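Local coordinates for kojibiose phosphorylase (Gut metagenome, PDB 6W0P), which belongs to glycoside hydrolase family 65, whose members join an N-terminal beta-sandwich domain to a helical catalytic domain, at residues I63-L68 against L205-T210. Numbering follows the deposited sequence.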
ATOM      1  N   ILE A  63       0.637  14.392  24.606  1.00 35.59           N
ATOM      2  CA  ILE A  63      -0.500  15.236  24.155  1.00 35.55           C
ATOM      3  C   ILE A  63      -0.576  15.097  22.636  1.00 34.88           C
ATOM      4  O   ILE A  63       0.355  15.531  21.959  1.00 35.05           O
ATOM      5  CB  ILE A  63      -0.340  16.693  24.605  1.00 35.51           C
ATOM      6  CG1 ILE A  63      -0.568  16.836  26.111  1.00 36.44           C
ATOM      7  CG2 ILE A  63      -1.258  17.592  23.802  1.00 35.83           C
ATOM      8  CD1 ILE A  63      -1.934  16.372  26.613  1.00 36.58           C
ATOM      9  N   TYR A  64      -1.630  14.452  22.154  1.00 34.85           N
ATOM     10  CA  TYR A  64      -1.685  13.864  20.802  1.00 35.55           C
ATOM     11  C   TYR A  64      -3.124  13.924  20.304  1.00 38.04           C
ATOM     12  O   TYR A  64      -4.063  14.070  21.139  1.00 39.51           O
ATOM     13  CB  TYR A  64      -1.168  12.427  20.849  1.00 35.24           C
ATOM     14  CG  TYR A  64      -2.175  11.415  21.322  1.00 35.10           C
ATOM     15  CD1 TYR A  64      -2.377  11.170  22.669  1.00 35.55           C
ATOM     16  CD2 TYR A  64      -2.938  10.703  20.412  1.00 35.27           C
ATOM     17  CE1 TYR A  64      -3.324  10.253  23.098  1.00 35.60           C
ATOM     18  CE2 TYR A  64      -3.880   9.779  20.821  1.00 35.00           C
ATOM     19  CZ  TYR A  64      -4.081   9.556  22.168  1.00 35.27           C
ATOM     20  OH  TYR A  64      -5.007   8.630  22.557  1.00 35.30           O
ATOM     21  N   GLU A  65      -3.277  13.839  18.985  1.00 38.47           N
ATOM     22  CA  GLU A  65      -4.582  13.716  18.299  1.00 39.31           C
ATOM     23  C   GLU A  65      -4.480  12.636  17.221  1.00 38.07           C
ATOM     24  O   GLU A  65      -3.344  12.282  16.816  1.00 36.77           O
ATOM     25  CB  GLU A  65      -5.014  15.038  17.655  1.00 40.44           C
ATOM     26  CG  GLU A  65      -6.141  15.723  18.396  1.00 42.24           C
ATOM     27  CD  GLU A  65      -7.309  14.823  18.749  1.00 42.71           C
ATOM     28  OE1 GLU A  65      -7.793  14.924  19.886  1.00 43.93           O
ATOM     29  OE2 GLU A  65      -7.715  14.017  17.893  1.00 45.46           O
ATOM     30  N   TYR A  66      -5.645  12.206  16.736  1.00 37.30           N
ATOM     31  CA  TYR A  66      -5.796  11.303  15.576  1.00 36.70           C
ATOM     32  C   TYR A  66      -5.893  12.121  14.286  1.00 36.90           C
ATOM     33  O   TYR A  66      -6.211  13.334  14.318  1.00 36.29           O
ATOM     34  CB  TYR A  66      -7.013  10.415  15.799  1.00 36.73           C
ATOM     35  CG  TYR A  66      -6.824   9.333  16.826  1.00 36.19           C
ATOM     36  CD1 TYR A  66      -6.164   8.154  16.503  1.00 36.23           C
ATOM     37  CD2 TYR A  66      -7.334   9.459  18.105  1.00 36.09           C
ATOM     38  CE1 TYR A  66      -6.001   7.134  17.429  1.00 36.30           C
ATOM     39  CE2 TYR A  66      -7.193   8.444  19.040  1.00 36.41           C
ATOM     40  CZ  TYR A  66      -6.519   7.281  18.705  1.00 36.73           C
ATOM     41  OH  TYR A  66      -6.366   6.273  19.614  1.00 37.43           O
ATOM     42  N   ALA A  67      -5.603  11.476  13.155  1.00 37.55           N
ATOM     43  CA  ALA A  67      -5.914  12.023  11.821  1.00 39.41           C
ATOM     44  C   ALA A  67      -7.387  12.443  11.807  1.00 41.41           C
ATOM     45  O   ALA A  67      -8.205  11.735  12.399  1.00 42.36           O
ATOM     46  CB  ALA A  67      -5.615  11.011  10.753  1.00 38.83           C
ATOM     47  N   LEU A  68      -7.711  13.541  11.130  1.00 45.65           N
ATOM     48  CA  LEU A  68      -9.082  14.135  11.108  1.00 48.90           C
ATOM     49  C   LEU A  68     -10.071  13.202  10.398  1.00 51.94           C
ATOM     50  O   LEU A  68     -11.267  13.169  10.813  1.00 51.40           O
ATOM     51  CB  LEU A  68      -9.008  15.486  10.398  1.00 49.73           C
ATOM     52  CG  LEU A  68      -8.241  16.563  11.156  1.00 50.11           C
ATOM     53  CD1 LEU A  68      -8.082  17.818  10.303  1.00 49.89           C
ATOM     54  CD2 LEU A  68      -8.937  16.872  12.472  1.00 51.13           C
ATOM     55  N   LEU A 205      -9.388  17.739  20.217  1.00 41.33           N
ATOM     56  CA  LEU A 205     -10.581  17.465  19.376  1.00 42.95           C
ATOM     57  C   LEU A 205     -11.280  16.198  19.872  1.00 44.25           C
ATOM     58  O   LEU A 205     -12.501  16.237  20.024  1.00 43.19           O
ATOM     59  CB  LEU A 205     -10.152  17.273  17.917  1.00 43.13           C
ATOM     60  CG  LEU A 205      -9.352  18.408  17.266  1.00 43.51           C
ATOM     61  CD1 LEU A 205      -9.230  18.191  15.761  1.00 42.70           C
ATOM     62  CD2 LEU A 205      -9.991  19.763  17.537  1.00 44.38           C
ATOM     63  N   THR A 206     -10.510  15.129  20.119  1.00 45.05           N
ATOM     64  CA  THR A 206     -11.007  13.731  20.240  1.00 45.96           C
ATOM     65  C   THR A 206     -10.445  13.022  21.475  1.00 45.36           C
ATOM     66  O   THR A 206     -11.214  12.270  22.105  1.00 43.49           O
ATOM     67  CB  THR A 206     -10.698  12.974  18.941  1.00 47.24           C
ATOM     68  OG1 THR A 206     -11.881  13.178  18.163  1.00 48.95           O
ATOM     69  CG2 THR A 206     -10.403  11.498  19.097  1.00 47.66           C
ATOM     70  N   THR A 207      -9.165  13.237  21.809  1.00 44.06           N
ATOM     71  CA  THR A 207      -8.391  12.334  22.701  1.00 43.66           C
ATOM     72  C   THR A 207      -8.722  12.597  24.169  1.00 44.83           C
ATOM     73  O   THR A 207      -8.141  11.918  25.024  1.00 45.01           O
ATOM     74  CB  THR A 207      -6.900  12.464  22.394  1.00 42.28           C
ATOM     75  OG1 THR A 207      -6.485  13.807  22.648  1.00 41.18           O
ATOM     76  CG2 THR A 207      -6.611  12.082  20.962  1.00 42.19           C
ATOM     77  N   ASN A 208      -9.603  13.561  24.445  1.00 47.62           N
ATOM     78  CA  ASN A 208     -10.115  13.872  25.809  1.00 49.12           C
ATOM     79  C   ASN A 208      -8.957  14.415  26.656  1.00 47.02           C
ATOM     80  O   ASN A 208      -8.888  14.101  27.858  1.00 50.47           O
ATOM     81  CB  ASN A 208     -10.800  12.660  26.457  1.00 50.55           C
ATOM     82  CG  ASN A 208     -12.153  13.019  27.035  1.00 53.49           C
ATOM     83  OD1 ASN A 208     -13.081  13.315  26.275  1.00 53.96           O
ATOM     84  ND2 ASN A 208     -12.275  12.993  28.358  1.00 53.55           N
ATOM     85  N   GLN A 209      -8.072  15.197  26.048  1.00 43.84           N
ATOM     86  CA  GLN A 209      -6.902  15.778  26.749  1.00 41.68           C
ATOM     87  C   GLN A 209      -7.104  17.282  26.890  1.00 40.39           C
ATOM     88  O   GLN A 209      -7.591  17.919  25.928  1.00 41.05           O
ATOM     89  CB  GLN A 209      -5.611  15.449  26.015  1.00 39.98           C
ATOM     90  CG  GLN A 209      -5.343  13.955  25.967  1.00 39.74           C
ATOM     91  CD  GLN A 209      -4.023  13.694  25.287  1.00 39.46           C
ATOM     92  OE1 GLN A 209      -3.706  14.317  24.266  1.00 37.83           O
ATOM     93  NE2 GLN A 209      -3.243  12.788  25.870  1.00 38.30           N
ATOM     94  N   THR A 210      -6.717  17.800  28.048  1.00 39.10           N
ATOM     95  CA  THR A 210      -6.862  19.221  28.430  1.00 39.89           C
ATOM     96  C   THR A 210      -5.507  19.780  28.866  1.00 39.47           C
ATOM     97  O   THR A 210      -4.643  18.998  29.337  1.00 38.27           O
ATOM     98  CB  THR A 210      -7.900  19.394  29.546  1.00 40.54           C
ATOM     99  OG1 THR A 210      -7.354  18.848  30.751  1.00 40.35           O
ATOM    100  CG2 THR A 210      -9.227  18.751  29.201  1.00 40.85           C
TER
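Glu65 reaches across to the backbone of the loop at 205-210, where its OE1 accepts hydrogen bonds from two amides. Thr206 N lies 2.7 Å from Glu65 OE1, above the carboxylate plane, whereas Thr207 N, 2.9 Å from Glu65 OE1, arrives on the syn side and nearer the plane. OE2 takes the N-H of Tyr66 within its own strand, so three backbone bonds fix the rotation of this buried carboxylate.

A second side-chain-to-backbone link runs the other way. Extended at chi2 (-177°), the Gln209 chain carries CD across to Tyr64, and Gln209 OE1 accepts Tyr64 N at 3.0 Å on an in-plane lone pair. NE2 of the same amide bonds Gly62 O and Lys257 O. Thr207 OG1 lies 2.9 Å from Tyr64 O, though its proton could go to Gln209 OE1 instead; it is hydrogen-bonded to Thr204 OG1. Tyr64 OH bonds Asn402, and Tyr66 OH bonds Lys404.

Van der Waals contacts flank these bonds. Thr207 CG2 makes a CH-pi contact over one face of the Tyr64 ring, 3.9 Å from its centroid and offset toward the rim; Ile63 CD1 packs against the Gln209 amide, and Leu68 CD2 meets Leu205 CD1 at 3.6 Å.

Side chains thus dock the two-stranded antiparallel sheet of 64-66 and 83-85 onto the hairpin loop between strands 197-204 and 210-217, within the family 65 N-terminal beta-sandwich domain.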